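Local coordinates for protein putative transcriptional regulator (Methanosarcina mazei, PDB 3R0A) that is probably a transcriptional regulator that binds DNA through a winged helix-turn-helix domain and forms a disulfide-linked dimer, at residues L72-Q77 / Y86-Y91; I43-L48 / T58-V63; C20-T25 / N98-I103; K26-V31 / V63-E68. All blocks are in the same frame, centred on the assembly; numbering follows the deposited sequence.

Interaction 1 of 4, residues L72-Q77 / Y86-Y91; sequences LQRSQQ and YIYKIY
Leu72 and Tyr88 form the tightly packed end of this strand pair. Leu72 CG lies 3.8 Å from Tyr88 CB, and the two side chains cross at about a right angle. Leu72 CD1 continues to Ile90, 4.1 Å from its CB. All three side chains are buried on one face of the sheet. Phe35 of helix 26-37 touches each of them, and Val63 of helix 56-68 touches Leu72 and Tyr88. Two hydrogen-bonded antiparallel pairs join the backbones, Gln73 with Lys89 and Ser75 with Ile87. The shortest of their bonds runs from Ser75 N to Ile87 O, 2.6 Å. The strands are the two arms of a beta hairpin, the wing of a winged helix-turn-helix fold. Toward the hairpin turn, the same face becomes open to solvent. Here the exposed Arg74 bends at chi3 (70°), which brings NE to the Tyr86 ring. Its guanidinium lies flat on the Tyr86 ring, with the planes 18° apart. This is an off-centre cation-pi contact, with CZ of Arg74 4.1 Å from the centroid of the Tyr86 ring. Arg74 CG also touches Tyr88 CE1 at 3.4 Å. A water at the edge of the guanidinium accepts from Arg74 NH1 and lies 2.7 Å from Tyr88 OH. On the other face of the sheet, Gln73 CB makes a CH-pi contact over the Tyr91 ring.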
loop_
_atom_site.group_PDB
_atom_site.type_symbol
_atom_site.label_atom_id
_atom_site.label_comp_id
_atom_site.label_asym_id
_atom_site.label_seq_id
_atom_site.Cartn_x
_atom_site.Cartn_y
_atom_site.Cartn_z
ATOM N N LEU B 72 18.694 -7.475 -14.240
ATOM C CA LEU B 72 19.988 -8.053 -14.555
ATOM C C LEU B 72 20.364 -7.595 -15.953
ATOM O O LEU B 72 19.533 -7.591 -16.848
ATOM C CB LEU B 72 19.866 -9.571 -14.520
ATOM C CG LEU B 72 20.741 -10.459 -13.666
ATOM C CD1 LEU B 72 20.971 -10.011 -12.175
ATOM C CD2 LEU B 72 20.176 -11.869 -13.721
ATOM N N GLN B 73 21.605 -7.157 -16.110
ATOM C CA GLN B 73 22.221 -6.933 -17.409
ATOM C C GLN B 73 22.797 -8.260 -17.912
ATOM O O GLN B 73 23.332 -9.044 -17.120
ATOM C CB GLN B 73 23.356 -5.901 -17.252
ATOM C CG GLN B 73 24.089 -5.524 -18.541
ATOM C CD GLN B 73 25.012 -4.303 -18.380
ATOM O OE1 GLN B 73 25.142 -3.729 -17.291
ATOM N NE2 GLN B 73 25.655 -3.909 -19.472
ATOM N N ARG B 74 22.713 -8.489 -19.219
ATOM C CA ARG B 74 23.241 -9.724 -19.803
ATOM C C ARG B 74 24.257 -9.471 -20.917
ATOM O O ARG B 74 23.964 -8.801 -21.888
ATOM C CB ARG B 74 22.093 -10.627 -20.334
ATOM C CG ARG B 74 22.561 -12.017 -20.829
ATOM C CD ARG B 74 21.442 -12.792 -21.521
ATOM N NE ARG B 74 21.097 -12.213 -22.813
ATOM C CZ ARG B 74 20.000 -12.510 -23.500
ATOM N NH1 ARG B 74 19.127 -13.404 -23.030
ATOM N NH2 ARG B 74 19.764 -11.918 -24.662
ATOM N N SER B 75 25.441 -10.051 -20.774
ATOM C CA SER B 75 26.445 -10.056 -21.845
ATOM C C SER B 75 26.818 -11.485 -22.283
ATOM O O SER B 75 26.178 -12.451 -21.862
ATOM C CB SER B 75 27.694 -9.277 -21.402
ATOM O OG SER B 75 28.585 -9.105 -22.485
ATOM N N GLN B 76 27.849 -11.601 -23.134
ATOM C CA GLN B 76 28.336 -12.894 -23.675
ATOM C C GLN B 76 29.825 -13.056 -23.511
ATOM O O GLN B 76 30.578 -12.164 -23.885
ATOM C CB GLN B 76 28.154 -12.908 -25.164
ATOM C CG GLN B 76 26.936 -13.517 -25.704
ATOM C CD GLN B 76 26.918 -13.343 -27.179
ATOM O OE1 GLN B 76 26.068 -12.652 -27.700
ATOM N NE2 GLN B 76 27.886 -13.940 -27.873
ATOM N N GLN B 77 30.257 -14.205 -23.000
ATOM C CA GLN B 77 31.650 -14.632 -23.126
ATOM C C GLN B 77 31.758 -15.666 -24.267
ATOM O O GLN B 77 31.395 -16.814 -24.102
ATOM C CB GLN B 77 32.157 -15.167 -21.772
ATOM C CG GLN B 77 33.354 -16.121 -21.829
ATOM C CD GLN B 77 33.409 -17.088 -20.644
ATOM O OE1 GLN B 77 34.297 -17.958 -20.569
ATOM N NE2 GLN B 77 32.453 -16.944 -19.711
ATOM N N TYR B 86 26.075 -16.983 -21.716
ATOM C CA TYR B 86 25.527 -15.710 -21.251
ATOM C C TYR B 86 26.136 -15.408 -19.917
ATOM O O TYR B 86 26.275 -16.287 -19.085
ATOM C CB TYR B 86 24.023 -15.767 -21.078
ATOM C CG TYR B 86 23.211 -15.768 -22.346
ATOM C CD1 TYR B 86 23.322 -14.731 -23.293
ATOM C CD2 TYR B 86 22.298 -16.793 -22.591
ATOM C CE1 TYR B 86 22.563 -14.736 -24.437
ATOM C CE2 TYR B 86 21.527 -16.801 -23.740
ATOM C CZ TYR B 86 21.661 -15.786 -24.653
ATOM O OH TYR B 86 20.874 -15.830 -25.803
ATOM N N ILE B 87 26.544 -14.175 -19.720
ATOM C CA ILE B 87 26.938 -13.728 -18.369
ATOM C C ILE B 87 26.102 -12.522 -17.926
ATOM O O ILE B 87 25.703 -11.720 -18.763
ATOM C CB ILE B 87 28.447 -13.415 -18.254
ATOM C CG1 ILE B 87 28.911 -12.556 -19.435
ATOM C CG2 ILE B 87 29.253 -14.727 -18.069
ATOM C CD1 ILE B 87 30.344 -11.959 -19.257
ATOM N N TYR B 88 25.873 -12.396 -16.617
ATOM C CA TYR B 88 24.946 -11.388 -16.073
ATOM C C TYR B 88 25.574 -10.485 -15.042
ATOM O O TYR B 88 26.405 -10.920 -14.250
ATOM C CB TYR B 88 23.723 -12.072 -15.458
ATOM C CG TYR B 88 23.054 -13.024 -16.408
ATOM C CD1 TYR B 88 21.975 -12.603 -17.186
ATOM C CD2 TYR B 88 23.509 -14.351 -16.551
ATOM C CE1 TYR B 88 21.350 -13.466 -18.055
ATOM C CE2 TYR B 88 22.900 -15.215 -17.446
ATOM C CZ TYR B 88 21.819 -14.759 -18.189
ATOM O OH TYR B 88 21.170 -15.576 -19.072
ATOM N N LYS B 89 25.191 -9.216 -15.065
ATOM C CA LYS B 89 25.636 -8.272 -14.017
ATOM C C LYS B 89 24.430 -7.488 -13.473
ATOM O O LYS B 89 23.616 -6.969 -14.226
ATOM C CB LYS B 89 26.779 -7.357 -14.509
ATOM C CG LYS B 89 27.493 -6.535 -13.421
ATOM C CD LYS B 89 27.188 -5.029 -13.501
ATOM C CE LYS B 89 28.175 -4.282 -14.397
ATOM N NZ LYS B 89 29.231 -3.636 -13.561
ATOM N N ILE B 90 24.301 -7.454 -12.153
ATOM C CA ILE B 90 23.148 -6.782 -11.548
ATOM C C ILE B 90 23.227 -5.281 -11.843
ATOM O O ILE B 90 24.296 -4.704 -11.760
ATOM C CB ILE B 90 23.007 -7.110 -10.035
ATOM C CG1 ILE B 90 21.606 -6.729 -9.535
ATOM C CG2 ILE B 90 24.193 -6.514 -9.180
ATOM C CD1 ILE B 90 21.041 -7.699 -8.547
ATOM N N TYR B 91 22.117 -4.676 -12.263
ATOM C CA TYR B 91 22.060 -3.220 -12.392
ATOM C C TYR B 91 22.241 -2.493 -11.049
ATOM O O TYR B 91 22.171 -3.104 -9.989
ATOM C CB TYR B 91 20.742 -2.797 -13.023
ATOM C CG TYR B 91 20.657 -2.995 -14.522
ATOM C CD1 TYR B 91 21.585 -2.414 -15.386
ATOM C CD2 TYR B 91 19.620 -3.746 -15.074
ATOM C CE1 TYR B 91 21.476 -2.594 -16.758
ATOM C CE2 TYR B 91 19.502 -3.932 -16.434
ATOM C CZ TYR B 91 20.427 -3.357 -17.274
ATOM O OH TYR B 91 20.300 -3.557 -18.633
HETATM O O HOH W 1 19.103 -14.959 -20.623
#

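Interaction 2 of 4, residues I43-L48 / T58-V63; sequences IDTDAL and TVQRSV
The flat amide of Gln60 has Thr45 over one of its faces. Thr45 OG1 donates to Gln60 OE1 at 2.6 Å, and it comes from above the carbonyl plane, 49° out of it. The methyl CG2 of Thr45 lies over the same face, 3.6 Å from Gln60 CD. The two side chains cross at about a right angle. Gln60 is bent at chi2 (-70°), which folds CD back toward Thr45. The second flat group is the Asp44 carboxylate. Its OD1 accepts from Ala47 N at 2.6 Å, so Asp44 is the N-cap of helix 45-51. The bond caps the first turn of the helix, which Thr45 opens. Helices 45-51 and 56-68 are the two helices of the helix-turn-helix. In this fold the second of them is usually the DNA-recognition helix, and helix 56-68 probably has that place here. Beside the polar pair the contact is apolar and buried. Thr45 CG2 meets Val63 CG1 at 3.8 Å. Leu48 CB packs on Val59 CG1 at 3.9 Å, and Leu48 CD2 reaches Val63 CG2 at 4.3 Å. Val59 CG1 is anti to the backbone N (chi1 177°), and it touches both Leu48 and the carbonyl O of Thr45. Phe35 of helix 26-37 covers Leu48 and Val63 from a third helix.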
loop_
_atom_site.group_PDB
_atom_site.type_symbol
_atom_site.label_atom_id
_atom_site.label_comp_id
_atom_site.label_asym_id
_atom_site.label_seq_id
_atom_site.Cartn_x
_atom_site.Cartn_y
_atom_site.Cartn_z
ATOM N N ILE B 43 28.861 -12.913 -13.733
ATOM C CA ILE B 43 28.791 -14.308 -13.321
ATOM C C ILE B 43 27.917 -15.050 -14.321
ATOM O O ILE B 43 27.058 -14.448 -14.989
ATOM C CB ILE B 43 28.249 -14.443 -11.854
ATOM C CG1 ILE B 43 28.954 -13.436 -10.920
ATOM C CG2 ILE B 43 28.398 -15.880 -11.321
ATOM C CD1 ILE B 43 28.174 -13.077 -9.643
ATOM N N ASP B 44 28.173 -16.343 -14.465
ATOM C CA ASP B 44 27.313 -17.190 -15.275
ATOM C C ASP B 44 26.553 -18.162 -14.390
ATOM O O ASP B 44 26.834 -18.299 -13.196
ATOM C CB ASP B 44 28.100 -17.920 -16.369
ATOM C CG ASP B 44 29.315 -18.638 -15.834
ATOM O OD1 ASP B 44 29.165 -19.478 -14.917
ATOM O OD2 ASP B 44 30.424 -18.361 -16.335
ATOM N N THR B 45 25.578 -18.824 -14.992
ATOM C CA THR B 45 24.685 -19.716 -14.268
ATOM C C THR B 45 25.367 -20.998 -13.786
ATOM O O THR B 45 24.983 -21.546 -12.743
ATOM C CB THR B 45 23.473 -20.058 -15.113
ATOM O OG1 THR B 45 23.913 -20.584 -16.372
ATOM C CG2 THR B 45 22.657 -18.800 -15.346
ATOM N N ASP B 46 26.368 -21.469 -14.537
ATOM C CA ASP B 46 27.196 -22.581 -14.084
ATOM C C ASP B 46 27.996 -22.195 -12.832
ATOM O O ASP B 46 27.960 -22.905 -11.822
ATOM C CB ASP B 46 28.114 -23.076 -15.205
ATOM C CG ASP B 46 27.404 -24.008 -16.181
ATOM O OD1 ASP B 46 27.947 -24.221 -17.287
ATOM O OD2 ASP B 46 26.309 -24.538 -15.862
ATOM N N ALA B 47 28.690 -21.060 -12.891
ATOM C CA ALA B 47 29.428 -20.542 -11.737
ATOM C C ALA B 47 28.510 -20.328 -10.528
ATOM O O ALA B 47 28.846 -20.684 -9.398
ATOM C CB ALA B 47 30.139 -19.238 -12.109
ATOM N N LEU B 48 27.343 -19.749 -10.785
ATOM C CA LEU B 48 26.407 -19.391 -9.740
ATOM C C LEU B 48 25.797 -20.621 -9.103
ATOM O O LEU B 48 25.486 -20.623 -7.907
ATOM C CB LEU B 48 25.306 -18.535 -10.346
ATOM C CG LEU B 48 24.611 -17.455 -9.537
ATOM C CD1 LEU B 48 25.603 -16.575 -8.799
ATOM C CD2 LEU B 48 23.808 -16.649 -10.527
ATOM N N THR B 58 17.234 -24.441 -11.990
ATOM C CA THR B 58 16.534 -23.429 -11.202
ATOM C C THR B 58 17.270 -22.092 -11.219
ATOM O O THR B 58 16.628 -21.041 -11.282
ATOM C CB THR B 58 16.196 -23.862 -9.750
ATOM O OG1 THR B 58 17.384 -24.187 -9.031
ATOM C CG2 THR B 58 15.256 -25.050 -9.754
ATOM N N VAL B 59 18.604 -22.137 -11.195
ATOM C CA VAL B 59 19.428 -20.921 -11.311
ATOM C C VAL B 59 19.208 -20.235 -12.666
ATOM O O VAL B 59 19.142 -19.007 -12.743
ATOM C CB VAL B 59 20.935 -21.217 -11.079
ATOM C CG1 VAL B 59 21.778 -19.976 -11.260
ATOM C CG2 VAL B 59 21.158 -21.764 -9.691
ATOM N N GLN B 60 19.071 -21.034 -13.725
ATOM C CA GLN B 60 18.753 -20.519 -15.066
ATOM C C GLN B 60 17.385 -19.851 -15.112
ATOM O O GLN B 60 17.178 -18.872 -15.814
ATOM C CB GLN B 60 18.805 -21.636 -16.116
ATOM C CG GLN B 60 20.182 -21.888 -16.696
ATOM C CD GLN B 60 20.702 -20.766 -17.623
ATOM O OE1 GLN B 60 21.878 -20.785 -18.005
ATOM N NE2 GLN B 60 19.840 -19.800 -17.989
ATOM N N ARG B 61 16.462 -20.409 -14.355
ATOM C CA ARG B 61 15.107 -19.952 -14.316
ATOM C C ARG B 61 15.022 -18.584 -13.620
ATOM O O ARG B 61 14.331 -17.687 -14.100
ATOM C CB ARG B 61 14.272 -20.999 -13.574
ATOM C CG ARG B 61 12.831 -21.097 -14.018
ATOM C CD ARG B 61 11.995 -21.979 -13.061
ATOM N NE ARG B 61 12.458 -23.373 -12.979
ATOM C CZ ARG B 61 12.572 -24.211 -14.013
ATOM N NH1 ARG B 61 12.294 -23.820 -15.253
ATOM N NH2 ARG B 61 13.005 -25.452 -13.807
ATOM N N SER B 62 15.727 -18.428 -12.497
ATOM C CA SER B 62 15.718 -17.176 -11.732
ATOM C C SER B 62 16.322 -16.093 -12.579
ATOM O O SER B 62 15.805 -14.979 -12.654
ATOM C CB SER B 62 16.543 -17.308 -10.450
ATOM O OG SER B 62 16.266 -18.521 -9.764
ATOM N N VAL B 63 17.413 -16.468 -13.245
ATOM C CA VAL B 63 18.268 -15.545 -13.945
ATOM C C VAL B 63 17.569 -15.069 -15.187
ATOM O O VAL B 63 17.720 -13.914 -15.573
ATOM C CB VAL B 63 19.646 -16.179 -14.202
ATOM C CG1 VAL B 63 20.135 -15.949 -15.596
ATOM C CG2 VAL B 63 20.651 -15.657 -13.195
#

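Interaction 3 of 4, residues C20-T25 / N98-I103; sequences CALNLT and NIIQKI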
loop_
_atom_site.group_PDB
_atom_site.type_symbol
_atom_site.label_atom_id
_atom_site.label_comp_id
_atom_site.label_asym_id
_atom_site.label_seq_id
_atom_site.Cartn_x
_atom_site.Cartn_y
_atom_site.Cartn_z
ATOM N N CYS B 20 6.925 -9.946 -3.537
ATOM C CA CYS B 20 5.602 -9.652 -4.103
ATOM C C CYS B 20 5.725 -8.820 -5.359
ATOM O O CYS B 20 5.151 -9.133 -6.388
ATOM C CB CYS B 20 4.733 -8.893 -3.098
ATOM S SG CYS B 20 3.018 -8.629 -3.603
ATOM N N ALA B 21 6.491 -7.754 -5.258
ATOM C CA ALA B 21 6.544 -6.782 -6.295
ATOM C C ALA B 21 7.188 -7.366 -7.579
ATOM O O ALA B 21 6.732 -7.112 -8.709
ATOM C CB ALA B 21 7.268 -5.561 -5.793
ATOM N N LEU B 22 8.199 -8.195 -7.389
ATOM C CA LEU B 22 9.018 -8.651 -8.474
ATOM C C LEU B 22 8.658 -10.102 -8.776
ATOM O O LEU B 22 9.261 -10.735 -9.651
ATOM C CB LEU B 22 10.502 -8.494 -8.084
ATOM C CG LEU B 22 11.049 -7.065 -7.933
ATOM C CD1 LEU B 22 12.511 -7.087 -7.560
ATOM C CD2 LEU B 22 10.865 -6.277 -9.212
ATOM N N ASN B 23 7.676 -10.615 -8.039
ATOM C CA ASN B 23 7.184 -11.978 -8.200
ATOM C C ASN B 23 8.293 -13.008 -8.121
ATOM O O ASN B 23 8.458 -13.826 -9.024
ATOM C CB ASN B 23 6.403 -12.135 -9.510
ATOM C CG ASN B 23 5.616 -13.416 -9.543
ATOM O OD1 ASN B 23 5.113 -13.894 -8.493
ATOM N ND2 ASN B 23 5.533 -14.020 -10.730
ATOM N N LEU B 24 9.038 -12.967 -7.015
ATOM C CA LEU B 24 10.208 -13.813 -6.802
ATOM C C LEU B 24 9.910 -14.979 -5.861
ATOM O O LEU B 24 9.303 -14.800 -4.812
ATOM C CB LEU B 24 11.352 -12.965 -6.193
ATOM C CG LEU B 24 11.773 -11.675 -6.899
ATOM C CD1 LEU B 24 12.962 -10.967 -6.271
ATOM C CD2 LEU B 24 12.127 -11.947 -8.329
ATOM N N THR B 25 10.379 -16.171 -6.195
ATOM C CA THR B 25 10.463 -17.216 -5.153
ATOM C C THR B 25 11.601 -16.932 -4.185
ATOM O O THR B 25 12.404 -16.034 -4.405
ATOM C CB THR B 25 10.738 -18.586 -5.736
ATOM O OG1 THR B 25 11.983 -18.524 -6.429
ATOM C CG2 THR B 25 9.635 -18.979 -6.694
ATOM N N ASN B 98 13.713 2.295 -8.872
ATOM C CA ASN B 98 12.660 2.821 -9.714
ATOM C C ASN B 98 11.692 1.727 -10.180
ATOM O O ASN B 98 10.505 1.988 -10.347
ATOM C CB ASN B 98 13.225 3.605 -10.912
ATOM C CG ASN B 98 14.119 4.787 -10.504
ATOM O OD1 ASN B 98 14.277 5.135 -9.309
ATOM N ND2 ASN B 98 14.722 5.416 -11.517
ATOM N N ILE B 99 12.196 0.505 -10.380
ATOM C CA ILE B 99 11.353 -0.612 -10.861
ATOM C C ILE B 99 10.352 -0.958 -9.788
ATOM O O ILE B 99 9.155 -1.054 -10.028
ATOM C CB ILE B 99 12.154 -1.928 -11.160
ATOM C CG1 ILE B 99 13.368 -1.684 -12.073
ATOM C CG2 ILE B 99 11.202 -3.048 -11.689
ATOM C CD1 ILE B 99 13.055 -1.415 -13.549
ATOM N N ILE B 100 10.880 -1.178 -8.601
ATOM C CA ILE B 100 10.092 -1.509 -7.431
ATOM C C ILE B 100 9.057 -0.409 -7.074
ATOM O O ILE B 100 7.884 -0.724 -6.794
ATOM C CB ILE B 100 11.042 -1.894 -6.257
ATOM C CG1 ILE B 100 11.711 -3.244 -6.574
ATOM C CG2 ILE B 100 10.306 -1.956 -4.925
ATOM C CD1 ILE B 100 12.747 -3.699 -5.600
ATOM N N GLN B 101 9.465 0.860 -7.138
ATOM C CA GLN B 101 8.571 1.959 -6.761
ATOM C C GLN B 101 7.472 2.178 -7.758
ATOM O O GLN B 101 6.339 2.503 -7.381
ATOM C CB GLN B 101 9.313 3.269 -6.510
ATOM C CG GLN B 101 8.431 4.334 -5.807
ATOM C CD GLN B 101 7.935 3.912 -4.424
ATOM O OE1 GLN B 101 8.545 3.075 -3.732
ATOM N NE2 GLN B 101 6.815 4.506 -4.004
ATOM N N LYS B 102 7.790 1.975 -9.034
ATOM C CA LYS B 102 6.775 2.033 -10.061
ATOM C C LYS B 102 5.675 1.063 -9.677
ATOM O O LYS B 102 4.495 1.400 -9.722
ATOM C CB LYS B 102 7.357 1.687 -11.436
ATOM C CG LYS B 102 6.787 2.543 -12.586
ATOM C CD LYS B 102 7.590 3.853 -12.725
ATOM C CE LYS B 102 8.568 3.767 -13.934
ATOM N NZ LYS B 102 9.766 4.663 -13.661
ATOM N N ILE B 103 6.088 -0.127 -9.258
ATOM C CA ILE B 103 5.184 -1.208 -8.871
ATOM C C ILE B 103 4.378 -0.933 -7.574
ATOM O O ILE B 103 3.154 -1.145 -7.540
ATOM C CB ILE B 103 5.965 -2.535 -8.754
ATOM C CG1 ILE B 103 6.516 -2.943 -10.137
ATOM C CG2 ILE B 103 5.081 -3.623 -8.190
ATOM C CD1 ILE B 103 7.568 -4.051 -10.107
#
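Leu22 packs against three isoleucines of helix 93-119, near the end of helix 14-22. That end is a Schellman motif, with Asn23 at positive phi as the C-prime residue. From CB, Leu22 runs to CG, which lies beside the backbone N (chi1 -68°). Leu22 CG meets Ile100 CG1 at 4.1 Å. The chain then forks. CD1 touches the tip of Ile100, with Leu22 CD1 3.9 Å from Ile100 CD1. Leu22 CD2 turns to the other two isoleucines and lies 4.1 Å from both Ile99 CG2 and Ile103 CD1. Leu22 crosses each of the three at about a right angle. One residue earlier, Ala21 CB meets Ile103 CG2 at 3.8 Å. The contact sits beside the dimer interface: Ile100 also packs on Leu115 of the second subunit, and Cys20 SG forms a disulfide with Cys9 SG of that subunit. Ile103 CD1 comes to 3.5 Å from the carbonyl O of Ala21.

Interaction 4 of 4, residues K26-V31 / V63-E68; sequences KADLNV and VKKLHE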
loop_
_atom_site.group_PDB
_atom_site.type_symbol
_atom_site.label_atom_id
_atom_site.label_comp_id
_atom_site.label_asym_id
_atom_site.label_seq_id
_atom_site.Cartn_x
_atom_site.Cartn_y
_atom_site.Cartn_z
ATOM N N LYS B 26 11.649 -17.717 -3.112
ATOM C CA LYS B 26 12.756 -17.738 -2.147
ATOM C C LYS B 26 14.103 -17.800 -2.871
ATOM O O LYS B 26 15.027 -17.024 -2.589
ATOM C CB LYS B 26 12.567 -18.972 -1.228
ATOM C CG LYS B 26 13.456 -19.041 0.045
ATOM C CD LYS B 26 12.913 -18.240 1.256
ATOM C CE LYS B 26 11.753 -18.939 1.986
ATOM N NZ LYS B 26 11.317 -18.124 3.171
ATOM N N ALA B 27 14.170 -18.712 -3.836
ATOM C CA ALA B 27 15.357 -18.981 -4.618
ATOM C C ALA B 27 15.735 -17.818 -5.531
ATOM O O ALA B 27 16.898 -17.416 -5.522
ATOM C CB ALA B 27 15.158 -20.268 -5.416
ATOM N N ASP B 28 14.762 -17.267 -6.291
ATOM C CA ASP B 28 14.998 -16.098 -7.158
ATOM C C ASP B 28 15.581 -14.966 -6.369
ATOM O O ASP B 28 16.419 -14.203 -6.861
ATOM C CB ASP B 28 13.702 -15.525 -7.761
ATOM C CG ASP B 28 13.008 -16.457 -8.709
ATOM O OD1 ASP B 28 13.667 -17.350 -9.302
ATOM O OD2 ASP B 28 11.773 -16.270 -8.865
ATOM N N LEU B 29 15.080 -14.810 -5.156
ATOM C CA LEU B 29 15.489 -13.703 -4.329
ATOM C C LEU B 29 16.934 -13.919 -3.882
ATOM O O LEU B 29 17.769 -13.011 -3.979
ATOM C CB LEU B 29 14.540 -13.556 -3.131
ATOM C CG LEU B 29 15.077 -12.610 -2.058
ATOM C CD1 LEU B 29 14.941 -11.138 -2.499
ATOM C CD2 LEU B 29 14.413 -12.890 -0.724
ATOM N N ASN B 30 17.206 -15.134 -3.396
ATOM C CA ASN B 30 18.570 -15.560 -3.062
ATOM C C ASN B 30 19.553 -15.482 -4.230
ATOM O O ASN B 30 20.726 -15.206 -4.036
ATOM C CB ASN B 30 18.568 -16.961 -2.469
ATOM C CG ASN B 30 18.265 -16.956 -0.976
ATOM O OD1 ASN B 30 17.946 -17.991 -0.396
ATOM N ND2 ASN B 30 18.369 -15.789 -0.349
ATOM N N VAL B 31 19.070 -15.708 -5.449
ATOM C CA VAL B 31 19.897 -15.442 -6.629
ATOM C C VAL B 31 20.093 -13.940 -6.800
ATOM O O VAL B 31 21.207 -13.501 -7.007
ATOM C CB VAL B 31 19.355 -16.111 -7.902
ATOM C CG1 VAL B 31 19.890 -15.438 -9.150
ATOM C CG2 VAL B 31 19.644 -17.625 -7.888
ATOM N N VAL B 63 17.413 -16.468 -13.245
ATOM C CA VAL B 63 18.268 -15.545 -13.945
ATOM C C VAL B 63 17.569 -15.069 -15.187
ATOM O O VAL B 63 17.720 -13.914 -15.573
ATOM C CB VAL B 63 19.646 -16.179 -14.202
ATOM C CG1 VAL B 63 20.135 -15.949 -15.596
ATOM C CG2 VAL B 63 20.651 -15.657 -13.195
ATOM N N LYS B 64 16.761 -15.944 -15.783
ATOM C CA LYS B 64 15.992 -15.576 -16.953
ATOM C C LYS B 64 14.908 -14.572 -16.604
ATOM O O LYS B 64 14.716 -13.591 -17.318
ATOM C CB LYS B 64 15.376 -16.815 -17.591
ATOM C CG LYS B 64 14.378 -16.517 -18.699
ATOM C CD LYS B 64 14.246 -17.697 -19.668
ATOM C CE LYS B 64 12.832 -17.807 -20.246
ATOM N NZ LYS B 64 11.987 -18.634 -19.346
ATOM N N LYS B 65 14.187 -14.844 -15.524
ATOM C CA LYS B 65 13.142 -13.988 -15.027
ATOM C C LYS B 65 13.663 -12.579 -14.685
ATOM O O LYS B 65 13.033 -11.593 -15.007
ATOM C CB LYS B 65 12.527 -14.617 -13.775
ATOM C CG LYS B 65 11.224 -13.941 -13.306
ATOM C CD LYS B 65 10.812 -14.383 -11.898
ATOM C CE LYS B 65 10.068 -15.717 -11.890
ATOM N NZ LYS B 65 9.737 -16.072 -10.468
ATOM N N LEU B 66 14.826 -12.515 -14.047
ATOM C CA LEU B 66 15.395 -11.271 -13.557
ATOM C C LEU B 66 15.806 -10.424 -14.727
ATOM O O LEU B 66 15.441 -9.252 -14.815
ATOM C CB LEU B 66 16.592 -11.560 -12.662
ATOM C CG LEU B 66 16.245 -12.141 -11.297
ATOM C CD1 LEU B 66 17.473 -12.212 -10.398
ATOM C CD2 LEU B 66 15.133 -11.288 -10.658
ATOM N N HIS B 67 16.526 -11.049 -15.647
ATOM C CA HIS B 67 16.797 -10.455 -16.940
ATOM C C HIS B 67 15.516 -9.934 -17.625
ATOM O O HIS B 67 15.523 -8.797 -18.125
ATOM C CB HIS B 67 17.576 -11.417 -17.868
ATOM C CG HIS B 67 17.747 -10.880 -19.253
ATOM N ND1 HIS B 67 18.604 -9.840 -19.546
ATOM C CD2 HIS B 67 17.122 -11.190 -20.413
ATOM C CE1 HIS B 67 18.505 -9.535 -20.828
ATOM N NE2 HIS B 67 17.622 -10.351 -21.382
ATOM N N GLU B 68 14.441 -10.733 -17.657
ATOM C CA GLU B 68 13.162 -10.283 -18.265
ATOM C C GLU B 68 12.550 -9.119 -17.492
ATOM O O GLU B 68 11.836 -8.292 -18.068
ATOM C CB GLU B 68 12.136 -11.429 -18.393
ATOM C CG GLU B 68 12.418 -12.396 -19.569
ATOM C CD GLU B 68 11.544 -13.679 -19.574
ATOM O OE1 GLU B 68 11.333 -14.316 -18.509
ATOM O OE2 GLU B 68 11.080 -14.064 -20.674
HETATM O O HOH W 2 11.988 -18.256 -11.057
#
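Val63 opens the contact from helix 56-68, its CG2 4.1 Å from Val31 CG1. The two valine side chains cross at about a right angle. Two residues on, Lys65 reaches over to Asp28. The chain bends at chi3 (-82°), which places CE near the carboxylate. Lys65 NZ then forms a salt bridge with Asp28 OD2 at 2.6 Å. It meets OD2 on the syn side, 21° out of the carboxylate plane. A water donates to Asp28 OD1 at 2.6 Å and accepts a weak bond from Lys65 NZ. Helices 26-37 and 56-68 are the first and third of the three helices 26-37, 45-51 and 56-68 that form the bundle of the winged helix fold. Their short segments here pass 10.2 Å apart at an angle of 69°. Asp28 is buried but well supplied with donors. Its OD2 also accepts from Thr25 N, next to the start of helix 26-37, and its OD1 also pairs with Ser62 OG, a hydroxyl that has Thr58 O within reach as well. Lys65 NZ has a further acceptor in Asn23 O. The donors around Asp28 would probably steady its negative charge. Leu66 follows Lys65 and returns the contact to apolar packing. Its CD1 lies 4.2 Å from Val31 CG1 and equally far from the carbonyl O of Asp28. Met32 and Leu72 also touch Leu66.

Interactions 2 and 4 are buried, and both use helix 56-68. They share Val63, and they meet where Ser62 OG lies beside Asp28 OD1. Each combines apolar packing with a polar pair, neutral in interaction 2 and charged in interaction 4. Interaction 1 is partly buried. Its inner face meets the same helix through Val63, while its outer end has a solvent-side stack. It also touches interaction 2 through a probable bond from Tyr88 N to Ile43 O. Interaction 3 is partly buried, beside the dimer interface, and apolar between its segments. It joins the long C-terminal helix to helix 14-22. It meets interaction 4 where Lys65 NZ reaches Asn23 O.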